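Side-chain contacts in SusD superfamily protein (PDB 3JQ0), which probably binds nutrient glycans at the outer membrane of Bacteroides vulgatus, as other members of the SusD family do: residues Y450-L455 with H461-A466; K26-F31 with G258-M263; D39-N44 with F442-K447; F233-K238 with Q343-E348. All coordinates share one frame; numbering follows the deposited sequence. Where two conformers were deposited one is given.

From the N terminus, K26-F31 comes first and D39-N44 follows shortly after it; both find their partners far along the chain. F233-K238 is next, then G258-M263, which closes contact 2 over 226 residues. Q343-E348 closes contact 4, and F442-K447 closes contact 3, the longest loop, with contact 4 nested inside it. Contact 2 crosses both contact 3 and contact 4. Contact 1 stands last and in series, a short hairpin of helices. Contact 3 touches contact 2 (Tyr41 on Phe31), contact 1 (Asp39 on Tyr463) and contact 4 (Glu445 on Phe233). Helix 27-34 is thus tied to 258-263, strand 41-43 to the 442-447 turn, and two surface loops to each other.

Contact 1 of 4, residues Y450-L455 with H461-A466; sequences YDIRLL and HQYSSA
Ile452 lays both of its branches against Tyr463: CD1 ends against CB and the carbonyl O of Tyr463, while CG2 takes the ring. CD1 of Ile452 sits 3.9 Å from CB of Tyr463 and 3.6 Å from the carbonyl O of Tyr463, while its reach to CB of Ser464 is a looser 4.2 Å. On the short branch, CG2 of Ile452 approaches CD2 of Tyr463 at 3.9 Å, meeting the ring obliquely. This division follows from the torsions, since CG1 lies between the backbone N and the carbonyl carbon (chi1 68°) and the chain then runs extended to CD1. The two backbones stay 7.3 Å apart between CA of Ile452 and CA of Tyr463, so the isoleucine bridges the gap. The fold here is a helical hairpin: helix 448-455 turns through a short connection into helix 457-463, and the contact joins the first helix to Tyr463 and Ser464 beyond the connection. Replacing Ile452 by an alanine would probably open a gap beside CB and the ring of Tyr463, leaving that ring without its aliphatic neighbour on the facing helix. The other end of the tyrosine is held by polar groups, its OH bonding to Glu432 and to Lys424, and Leu435 of helix 430-441 packs against it as well. Next along the chain, OG of Ser464 accepts from N of Ala466 at 3.0 Å, an ST turn with a fairly straight bond (162°), and the same OG bonds to the carbonyl O of Val460.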
# COMPACT_ATOMS: atom_id res chain seq x y z
N TYR A 450 1.18 2.75 -7.90
CA TYR A 450 2.16 1.76 -8.33
C TYR A 450 1.55 0.79 -9.34
O TYR A 450 2.25 0.35 -10.25
CB TYR A 450 2.76 1.05 -7.13
CG TYR A 450 3.76 1.82 -6.31
CD1 TYR A 450 4.65 2.70 -6.89
CD2 TYR A 450 3.93 1.57 -4.96
CE1 TYR A 450 5.67 3.30 -6.16
CE2 TYR A 450 4.92 2.17 -4.24
CZ TYR A 450 5.84 2.99 -4.83
OH TYR A 450 6.91 3.55 -4.15
N ASP A 451 0.27 0.43 -9.19
CA ASP A 451 -0.39 -0.47 -10.16
C ASP A 451 -0.37 0.11 -11.55
O ASP A 451 -0.03 -0.56 -12.54
CB ASP A 451 -1.87 -0.69 -9.76
CG ASP A 451 -2.13 -1.49 -8.51
OD1 ASP A 451 -1.22 -2.19 -8.03
OD2 ASP A 451 -3.32 -1.43 -8.05
N ILE A 452 -0.80 1.36 -11.70
CA ILE A 452 -0.90 1.97 -13.01
C ILE A 452 0.47 2.26 -13.58
O ILE A 452 0.73 2.10 -14.77
CB ILE A 452 -1.91 3.14 -13.04
CG1 ILE A 452 -1.44 4.35 -12.23
CG2 ILE A 452 -3.29 2.64 -12.62
CD1 ILE A 452 -2.45 5.50 -12.19
N ARG A 453 1.41 2.68 -12.72
CA ARG A 453 2.79 2.88 -13.14
C ARG A 453 3.41 1.60 -13.68
O ARG A 453 4.10 1.63 -14.72
CB ARG A 453 3.63 3.38 -11.96
CG ARG A 453 3.46 4.87 -11.69
CD ARG A 453 4.38 5.70 -12.57
NE ARG A 453 5.77 5.61 -12.09
CZ ARG A 453 6.83 5.25 -12.79
NH1 ARG A 453 6.72 4.86 -14.06
NH2 ARG A 453 8.01 5.26 -12.20
N LEU A 454 3.16 0.47 -13.03
CA LEU A 454 3.69 -0.82 -13.52
C LEU A 454 3.25 -1.07 -14.95
O LEU A 454 4.08 -1.41 -15.81
CB LEU A 454 3.23 -1.94 -12.64
CG LEU A 454 3.49 -3.34 -13.17
CD1 LEU A 454 5.02 -3.68 -13.32
CD2 LEU A 454 2.84 -4.35 -12.25
N LEU A 455 1.97 -0.90 -15.23
CA LEU A 455 1.45 -1.22 -16.55
C LEU A 455 1.78 -0.23 -17.62
O LEU A 455 1.78 -0.59 -18.81
CB LEU A 455 -0.05 -1.54 -16.50
CG LEU A 455 -0.38 -2.86 -15.78
CD1 LEU A 455 -1.92 -3.10 -15.77
CD2 LEU A 455 0.35 -4.07 -16.35
N HIS A 461 -2.16 7.43 -17.74
CA HIS A 461 -2.89 8.53 -18.33
C HIS A 461 -4.39 8.36 -18.17
O HIS A 461 -5.11 9.33 -18.04
CB HIS A 461 -2.42 8.69 -19.76
CG HIS A 461 -2.97 9.89 -20.46
ND1 HIS A 461 -3.00 11.14 -19.89
CD2 HIS A 461 -3.46 10.03 -21.71
CE1 HIS A 461 -3.49 12.00 -20.76
NE2 HIS A 461 -3.81 11.35 -21.86
N GLN A 462 -4.88 7.13 -18.23
CA GLN A 462 -6.29 6.88 -17.98
C GLN A 462 -6.70 7.23 -16.57
O GLN A 462 -7.82 7.71 -16.32
CB GLN A 462 -6.64 5.37 -18.18
CG GLN A 462 -6.66 4.89 -19.59
CD GLN A 462 -7.04 3.45 -19.78
OE1 GLN A 462 -7.19 3.06 -20.94
NE2 GLN A 462 -7.18 2.64 -18.73
N TYR A 463 -5.81 6.92 -15.61
CA TYR A 463 -6.18 6.85 -14.20
C TYR A 463 -5.41 7.84 -13.32
O TYR A 463 -5.35 7.68 -12.11
CB TYR A 463 -6.05 5.42 -13.72
CG TYR A 463 -6.97 4.42 -14.46
CD1 TYR A 463 -8.32 4.70 -14.62
CD2 TYR A 463 -6.46 3.21 -14.90
CE1 TYR A 463 -9.16 3.79 -15.25
CE2 TYR A 463 -7.27 2.31 -15.53
CZ TYR A 463 -8.63 2.58 -15.68
OH TYR A 463 -9.47 1.66 -16.31
N SER A 464 -4.91 8.90 -13.92
CA SER A 464 -4.29 9.98 -13.19
C SER A 464 -4.15 11.19 -14.08
O SER A 464 -4.24 11.08 -15.30
CB SER A 464 -2.88 9.61 -12.69
OG SER A 464 -1.88 9.77 -13.69
N SER A 465 -3.79 12.30 -13.46
CA SER A 465 -3.45 13.56 -14.15
C SER A 465 -1.94 13.75 -14.33
O SER A 465 -1.52 14.83 -14.71
CB SER A 465 -4.03 14.72 -13.40
OG SER A 465 -3.51 14.73 -12.07
N ALA A 466 -1.16 12.69 -14.15
CA ALA A 466 0.29 12.81 -14.31
C ALA A 466 0.68 13.14 -15.74
O ALA A 466 -0.01 12.79 -16.68
CB ALA A 466 0.97 11.53 -13.84

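Contact 2 of 4, residues K26-F31 with G258-M263; sequences KSYNFF and GGYYRM
Tyr260 meets Tyr28 through the root of its side chain. Gly258 and Gly259 lead in, both with positive phi; at Gly259 a side chain would jam against the preceding carbonyl O, so the turn calls for glycine. At Tyr260 the bond from CA to CB points toward helix 27-34, and CB comes down almost on the normal through the Tyr28 ring: 3.4 Å from the centroid and 5° off the normal, a CH-pi contact over the face. CG of Tyr260 then lies 3.6 Å from CD2 of Tyr28, but the hydroxyl end of the ring leads away. In the conformer given, one of two deposited for Tyr260, the planes are near parallel (9°) yet slid apart, with ring centroids 4.8 Å apart and little overlap. On the helix, CG of Tyr28 is anti to the backbone N (chi1 178°), which swings the ring out to receive CB, and Met54 also touches it. Tyr261 turns to a different set of partners, Trp257 and Phe355, before the chain runs on into the short, weakly bonded helix that follows. The result is a surface contact in which an early helix of the SusD fold is joined to a distant loop by a CH-pi contact, with the two tyrosine rings near parallel but slid apart.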
# COMPACT_ATOMS: atom_id res chain seq x y z
N LYS A 26 8.13 4.99 8.30
CA LYS A 26 7.91 5.31 6.89
C LYS A 26 6.59 4.81 6.32
O LYS A 26 6.35 4.99 5.14
CB LYS A 26 9.08 4.81 6.04
CG LYS A 26 10.23 5.88 6.01
CD LYS A 26 10.52 6.60 7.26
CE LYS A 26 11.49 7.73 7.15
NZ LYS A 26 11.97 8.19 8.48
N SER A 27 5.75 4.24 7.17
CA SER A 27 4.42 3.73 6.74
C SER A 27 3.67 4.76 5.93
O SER A 27 3.12 4.46 4.86
CB SER A 27 3.56 3.48 8.03
OG SER A 27 3.94 2.44 8.81
N TYR A 28 3.57 5.96 6.50
CA TYR A 28 2.86 7.03 5.84
C TYR A 28 3.47 7.34 4.47
O TYR A 28 2.76 7.46 3.46
CB TYR A 28 2.82 8.26 6.75
CG TYR A 28 2.13 9.46 6.14
CD1 TYR A 28 0.89 9.36 5.59
CD2 TYR A 28 2.74 10.70 6.18
CE1 TYR A 28 0.25 10.48 5.06
CE2 TYR A 28 2.15 11.81 5.68
CZ TYR A 28 0.88 11.70 5.09
OH TYR A 28 0.26 12.83 4.58
N ASN A 29 4.81 7.49 4.42
CA ASN A 29 5.46 7.71 3.13
C ASN A 29 5.19 6.59 2.14
O ASN A 29 5.02 6.87 0.95
CB ASN A 29 6.94 7.92 3.30
CG ASN A 29 7.31 9.29 3.78
OD1 ASN A 29 6.49 10.19 3.85
ND2 ASN A 29 8.60 9.46 4.10
N PHE A 30 5.13 5.34 2.57
CA PHE A 30 4.82 4.25 1.63
C PHE A 30 3.44 4.44 1.05
O PHE A 30 3.22 4.19 -0.14
CB PHE A 30 4.94 2.86 2.30
CG PHE A 30 6.30 2.56 2.87
CD1 PHE A 30 7.49 3.04 2.29
CD2 PHE A 30 6.43 1.76 4.00
CE1 PHE A 30 8.73 2.76 2.85
CE2 PHE A 30 7.67 1.48 4.55
CZ PHE A 30 8.82 2.00 3.99
N PHE A 31 2.46 4.84 1.87
CA PHE A 31 1.14 5.20 1.37
C PHE A 31 1.22 6.31 0.33
O PHE A 31 0.65 6.20 -0.75
CB PHE A 31 0.21 5.57 2.52
CG PHE A 31 -1.04 6.27 2.10
CD1 PHE A 31 -2.08 5.59 1.46
CD2 PHE A 31 -1.15 7.65 2.30
CE1 PHE A 31 -3.22 6.32 1.08
CE2 PHE A 31 -2.28 8.35 1.92
CZ PHE A 31 -3.30 7.67 1.30
N GLY A 258 2.02 7.15 12.34
CA GLY A 258 2.54 8.20 13.19
C GLY A 258 1.60 9.35 13.41
O GLY A 258 2.03 10.45 13.70
N GLY A 259 0.30 9.09 13.31
CA GLY A 259 -0.74 10.10 13.45
C GLY A 259 -1.26 10.65 12.14
O GLY A 259 -2.27 11.36 12.18
N TYR A 260 -0.59 10.37 11.02
CA TYR A 260 -0.95 10.95 9.74
C TYR A 260 -2.17 10.31 9.10
O TYR A 260 -2.66 10.84 8.11
CB TYR A 260 0.27 10.99 8.79
CG TYR A 260 1.34 11.95 9.28
CD1 TYR A 260 1.18 13.33 9.15
CD2 TYR A 260 2.47 11.50 9.92
CE1 TYR A 260 2.16 14.24 9.63
CE2 TYR A 260 3.46 12.40 10.39
CZ TYR A 260 3.27 13.76 10.28
OH TYR A 260 4.21 14.64 10.74
N TYR A 261 -2.63 9.17 9.59
CA TYR A 261 -3.93 8.61 9.13
C TYR A 261 -5.05 9.48 9.70
O TYR A 261 -5.83 10.10 8.97
CB TYR A 261 -4.04 7.14 9.50
CG TYR A 261 -5.33 6.50 9.05
CD1 TYR A 261 -5.47 6.11 7.72
CD2 TYR A 261 -6.38 6.32 9.90
CE1 TYR A 261 -6.60 5.49 7.25
CE2 TYR A 261 -7.56 5.72 9.42
CZ TYR A 261 -7.64 5.29 8.07
OH TYR A 261 -8.76 4.65 7.59
N ARG A 262 -5.08 9.56 11.02
CA ARG A 262 -6.03 10.43 11.73
C ARG A 262 -5.97 11.86 11.20
O ARG A 262 -7.01 12.50 11.01
CB ARG A 262 -5.65 10.42 13.21
CG ARG A 262 -6.43 11.37 14.08
CD ARG A 262 -6.20 11.15 15.55
NE ARG A 262 -4.79 11.14 15.88
CZ ARG A 262 -4.05 12.19 16.18
NH1 ARG A 262 -4.60 13.40 16.26
NH2 ARG A 262 -2.75 12.06 16.44
N MSE A 263 -4.76 12.37 10.99
CA MSE A 263 -4.59 13.79 10.69
C MSE A 263 -4.56 14.12 9.19
O MSE A 263 -4.40 15.31 8.85
CB MSE A 263 -3.35 14.35 11.39
CG MSE A 263 -3.48 14.38 12.90
SE MSE A 263 -4.84 15.61 13.53
CE MSE A 263 -3.96 17.28 13.07

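Contact 3 of 4, residues D39-N44 with F442-K447; sequences DIYGDN and FMFEGK
Ile40 and Met443, a selenomethionine, meet methyl to methyl: CG2 of Ile40 lies 3.7 Å from CE of Met443. The same isoleucine methyl also covers the centre of one face of the Tyr41 ring. Met443 runs extended through chi2 (-170°) and then bends at chi3 (77°), and that last kink turns CE to the isoleucine. The second pair is aromatic. In Phe444 the backbone has positive phi, as the third residue of a type II beta turn from Phe442 to Glu445, closed by N of Glu445 to O of Phe442 at 3.0 Å. With CG of Phe444 anti to the carbonyl carbon (chi1 -40°), its ring is brought to the tyrosine hydroxyl: OH of Tyr41 comes 3.1 Å from CD1 and 3.3 Å from CE1 of Phe444, obliquely to the ring. CB of Met443 lies above the Phe444 ring, offset toward its rim. Val300 of strand 299-300, which pairs with strand 41-43, packs against Ile40, Tyr41 and Phe444.

Between the two segments themselves the side chains meet by apolar contact and by the Tyr41 hydroxyl against the Phe444 ring. The polar end of Tyr41 is satisfied by Glu35, whose OE2 bonds to its OH and also to N of Phe444, while OE1 takes N of Gly446. A single carboxylate thus probably fixes the hydroxyl beside the ring and holds the turn against the strand.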
# COMPACT_ATOMS: atom_id res chain seq x y z
N ASP A 39 -6.14 8.27 -8.94
CA ASP A 39 -7.44 8.83 -9.24
C ASP A 39 -8.44 8.78 -8.08
O ASP A 39 -9.59 9.23 -8.22
CB ASP A 39 -8.05 8.16 -10.48
CG ASP A 39 -8.01 6.63 -10.49
OD1 ASP A 39 -7.38 6.01 -9.59
OD2 ASP A 39 -8.61 6.07 -11.45
N ILE A 40 -8.04 8.31 -6.89
CA ILE A 40 -8.98 8.18 -5.79
C ILE A 40 -9.39 9.54 -5.18
O ILE A 40 -10.55 9.72 -4.80
CB ILE A 40 -8.43 7.22 -4.72
CG1 ILE A 40 -8.36 5.79 -5.25
CG2 ILE A 40 -9.25 7.31 -3.41
CD1 ILE A 40 -7.46 4.87 -4.43
N TYR A 41 -8.42 10.43 -5.07
CA TYR A 41 -8.58 11.69 -4.37
C TYR A 41 -8.64 12.85 -5.34
O TYR A 41 -8.57 12.67 -6.54
CB TYR A 41 -7.44 11.92 -3.33
CG TYR A 41 -7.18 10.74 -2.44
CD1 TYR A 41 -7.88 10.56 -1.26
CD2 TYR A 41 -6.28 9.77 -2.81
CE1 TYR A 41 -7.66 9.45 -0.48
CE2 TYR A 41 -6.06 8.64 -2.05
CZ TYR A 41 -6.78 8.47 -0.85
OH TYR A 41 -6.59 7.37 -0.04
N GLY A 42 -8.78 14.07 -4.80
CA GLY A 42 -8.73 15.29 -5.60
C GLY A 42 -9.86 16.25 -5.35
O GLY A 42 -9.75 17.43 -5.70
N ASP A 43 -10.96 15.80 -4.71
CA ASP A 43 -11.98 16.75 -4.30
C ASP A 43 -11.47 17.56 -3.09
O ASP A 43 -10.58 17.14 -2.34
CB ASP A 43 -13.31 16.05 -3.99
CG ASP A 43 -14.17 15.73 -5.20
OD1 ASP A 43 -13.74 16.08 -6.32
OD2 ASP A 43 -15.27 15.15 -4.99
N ASN A 44 -12.07 18.72 -2.87
CA ASN A 44 -11.80 19.45 -1.66
C ASN A 44 -12.34 18.66 -0.46
O ASN A 44 -13.43 18.07 -0.55
CB ASN A 44 -12.47 20.83 -1.66
CG ASN A 44 -11.80 21.83 -2.54
OD1 ASN A 44 -10.75 21.56 -3.12
ND2 ASN A 44 -12.32 23.03 -2.57
N PHE A 442 -7.73 -2.50 -2.25
CA PHE A 442 -6.58 -1.90 -1.60
C PHE A 442 -6.69 -0.41 -1.32
O PHE A 442 -5.68 0.25 -1.10
CB PHE A 442 -5.27 -2.19 -2.37
CG PHE A 442 -4.92 -3.66 -2.37
CD1 PHE A 442 -4.54 -4.29 -1.19
CD2 PHE A 442 -4.98 -4.41 -3.53
CE1 PHE A 442 -4.22 -5.66 -1.17
CE2 PHE A 442 -4.66 -5.75 -3.51
CZ PHE A 442 -4.35 -6.38 -2.34
N MSE A 443 -7.91 0.15 -1.22
CA MSE A 443 -7.99 1.55 -0.85
C MSE A 443 -7.27 1.82 0.44
O MSE A 443 -7.41 1.05 1.42
CB MSE A 443 -9.46 2.01 -0.71
CG MSE A 443 -10.30 1.89 -1.93
SE MSE A 443 -12.00 2.77 -1.77
CE MSE A 443 -11.33 4.58 -2.03
N PHE A 444 -6.52 2.93 0.50
CA PHE A 444 -5.78 3.35 1.71
C PHE A 444 -4.60 2.43 2.06
O PHE A 444 -4.01 2.60 3.10
CB PHE A 444 -6.71 3.56 2.94
CG PHE A 444 -7.99 4.23 2.58
CD1 PHE A 444 -8.01 5.52 2.06
CD2 PHE A 444 -9.21 3.57 2.66
CE1 PHE A 444 -9.14 6.13 1.64
CE2 PHE A 444 -10.39 4.19 2.25
CZ PHE A 444 -10.34 5.48 1.73
N GLU A 445 -4.21 1.53 1.16
CA GLU A 445 -3.11 0.62 1.37
C GLU A 445 -1.92 0.90 0.47
O GLU A 445 -0.94 0.17 0.52
CB GLU A 445 -3.55 -0.84 1.30
CG GLU A 445 -4.47 -1.26 2.45
CD GLU A 445 -4.95 -2.68 2.28
OE1 GLU A 445 -4.13 -3.58 2.61
OE2 GLU A 445 -6.13 -2.89 1.91
N GLY A 446 -1.96 1.96 -0.32
CA GLY A 446 -0.73 2.37 -1.00
C GLY A 446 -0.38 1.63 -2.30
O GLY A 446 0.79 1.46 -2.61
N LYS A 447 -1.40 1.22 -3.06
CA LYS A 447 -1.19 0.39 -4.24
C LYS A 447 -1.52 1.03 -5.59
O LYS A 447 -0.84 0.72 -6.57
CB LYS A 447 -1.98 -0.91 -4.15
CG LYS A 447 -1.79 -1.67 -2.83
CD LYS A 447 -0.33 -1.99 -2.49
CE LYS A 447 -0.22 -2.80 -1.22
NZ LYS A 447 1.20 -3.07 -0.80

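Contact 4 of 4, residues F233-K238 with Q343-E348; sequences FSFENK and QGTMLE
Phe235 offers one ring face to Thr345, and this is the close part of the contact. CB of Thr345 stands 3.8 Å from the centroid of the Phe235 ring, 17° off the normal, as a CH-pi contact displaced toward the rim. OG1 of Thr345 is 3.6 Å from CD2 of Phe235, and CG2 lies beyond at 4.0 Å from CZ of Phe235. The ring is put there by chi1 of -180°, with CG anti to the backbone N, while CB of Phe235 rests 3.6 Å from O of Gly344. This joins two loops of the SusD fold at the surface: one after helix 229-233, leading to strand 243-247, the other between strands 332-339 and 359-363. A serine in place of Phe235 would probably leave Thr345 without the ring face it packs on and its loop freer to shift. Round the ring, toward solvent, the segments meet through water. One water accepts from N of Phe235 and lies 2.7 Å from O of Gly344, bridging the two; another links O of Phe233 to N of Gln343. A third sits between OE2 of Glu236 and OG1 of Thr345, whose direct separation, 4.4 Å, is too long for a bond.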
# COMPACT_ATOMS: atom_id res chain seq x y z
N PHE A 233 -8.78 -6.28 8.81
CA PHE A 233 -8.14 -5.06 9.31
C PHE A 233 -8.38 -4.76 10.77
O PHE A 233 -7.81 -3.79 11.31
CB PHE A 233 -8.63 -3.85 8.48
CG PHE A 233 -8.51 -4.06 7.00
CD1 PHE A 233 -7.25 -4.02 6.38
CD2 PHE A 233 -9.62 -4.35 6.23
CE1 PHE A 233 -7.13 -4.24 5.03
CE2 PHE A 233 -9.48 -4.64 4.87
CZ PHE A 233 -8.22 -4.57 4.29
N SER A 234 -9.25 -5.53 11.42
CA SER A 234 -9.68 -5.15 12.74
C SER A 234 -8.56 -5.21 13.78
O SER A 234 -7.66 -6.05 13.77
CB SER A 234 -10.82 -6.01 13.21
OG SER A 234 -10.31 -7.31 13.45
N PHE A 235 -8.67 -4.28 14.73
CA PHE A 235 -7.72 -4.18 15.82
C PHE A 235 -7.66 -5.46 16.63
O PHE A 235 -6.62 -5.80 17.17
CB PHE A 235 -8.12 -2.99 16.69
CG PHE A 235 -7.23 -2.74 17.87
CD1 PHE A 235 -6.04 -2.04 17.74
CD2 PHE A 235 -7.56 -3.23 19.11
CE1 PHE A 235 -5.22 -1.86 18.83
CE2 PHE A 235 -6.73 -3.03 20.23
CZ PHE A 235 -5.58 -2.33 20.08
N GLU A 236 -8.79 -6.17 16.73
CA GLU A 236 -8.86 -7.40 17.49
C GLU A 236 -8.46 -8.64 16.75
O GLU A 236 -8.47 -9.72 17.34
CB GLU A 236 -10.26 -7.58 18.05
CG GLU A 236 -10.64 -6.44 19.01
CD GLU A 236 -9.76 -6.24 20.30
OE1 GLU A 236 -9.01 -7.16 20.71
OE2 GLU A 236 -9.86 -5.13 20.94
N ASN A 237 -8.12 -8.57 15.47
CA ASN A 237 -7.73 -9.73 14.69
C ASN A 237 -6.38 -9.58 14.04
O ASN A 237 -6.12 -10.14 12.99
CB ASN A 237 -8.81 -10.06 13.66
CG ASN A 237 -8.64 -11.42 13.05
OD1 ASN A 237 -8.25 -12.38 13.73
ND2 ASN A 237 -8.97 -11.54 11.76
N LYS A 238 -5.49 -8.83 14.67
CA LYS A 238 -4.16 -8.63 14.13
C LYS A 238 -3.38 -9.90 13.87
O LYS A 238 -3.54 -10.91 14.53
CB LYS A 238 -3.34 -7.74 15.07
CG LYS A 238 -3.88 -6.33 15.14
CD LYS A 238 -3.05 -5.47 16.09
CE LYS A 238 -3.51 -4.04 16.10
NZ LYS A 238 -2.45 -3.10 16.51
N GLN A 343 -10.58 1.21 11.44
CA GLN A 343 -11.49 1.62 12.48
C GLN A 343 -10.87 1.79 13.84
O GLN A 343 -11.49 2.35 14.76
CB GLN A 343 -12.66 0.65 12.57
CG GLN A 343 -13.59 0.67 11.37
CD GLN A 343 -14.52 1.87 11.40
OE1 GLN A 343 -15.13 2.21 12.43
NE2 GLN A 343 -14.66 2.50 10.25
N GLY A 344 -9.63 1.35 14.02
CA GLY A 344 -8.97 1.53 15.30
C GLY A 344 -9.74 0.87 16.45
O GLY A 344 -10.34 -0.20 16.31
N THR A 345 -9.63 1.50 17.61
CA THR A 345 -10.17 0.97 18.84
C THR A 345 -10.60 2.11 19.72
O THR A 345 -10.14 3.23 19.59
CB THR A 345 -9.11 0.06 19.55
OG1 THR A 345 -9.74 -0.70 20.57
CG2 THR A 345 -7.95 0.86 20.11
N MSE A 346 -11.47 1.78 20.67
CA MSE A 346 -11.91 2.74 21.63
C MSE A 346 -11.38 2.34 22.97
O MSE A 346 -11.79 1.31 23.51
CB MSE A 346 -13.41 2.69 21.79
CG MSE A 346 -14.04 3.60 21.07
SE MSE A 346 -13.67 5.53 21.24
CE MSE A 346 -13.18 6.06 23.07
N LEU A 347 -10.45 3.12 23.49
CA LEU A 347 -9.90 2.86 24.79
C LEU A 347 -10.89 3.28 25.89
O LEU A 347 -11.53 4.32 25.82
CB LEU A 347 -8.56 3.58 24.90
CG LEU A 347 -7.53 3.24 23.82
CD1 LEU A 347 -6.29 4.11 23.95
CD2 LEU A 347 -7.18 1.77 23.83
N GLU A 348 -11.03 2.43 26.90
CA GLU A 348 -11.85 2.73 28.09
C GLU A 348 -11.44 4.09 28.68
O GLU A 348 -10.26 4.40 28.78
CB GLU A 348 -11.73 1.57 29.10
CG GLU A 348 -12.50 0.30 28.60
CD GLU A 348 -12.06 -1.09 29.17
OE1 GLU A 348 -11.73 -1.25 30.38
OE2 GLU A 348 -12.11 -2.05 28.37
O HOH W 1 -9.96 -1.65 11.68
O HOH W 2 -10.59 -2.09 14.37
O HOH W 3 -11.28 -2.77 19.58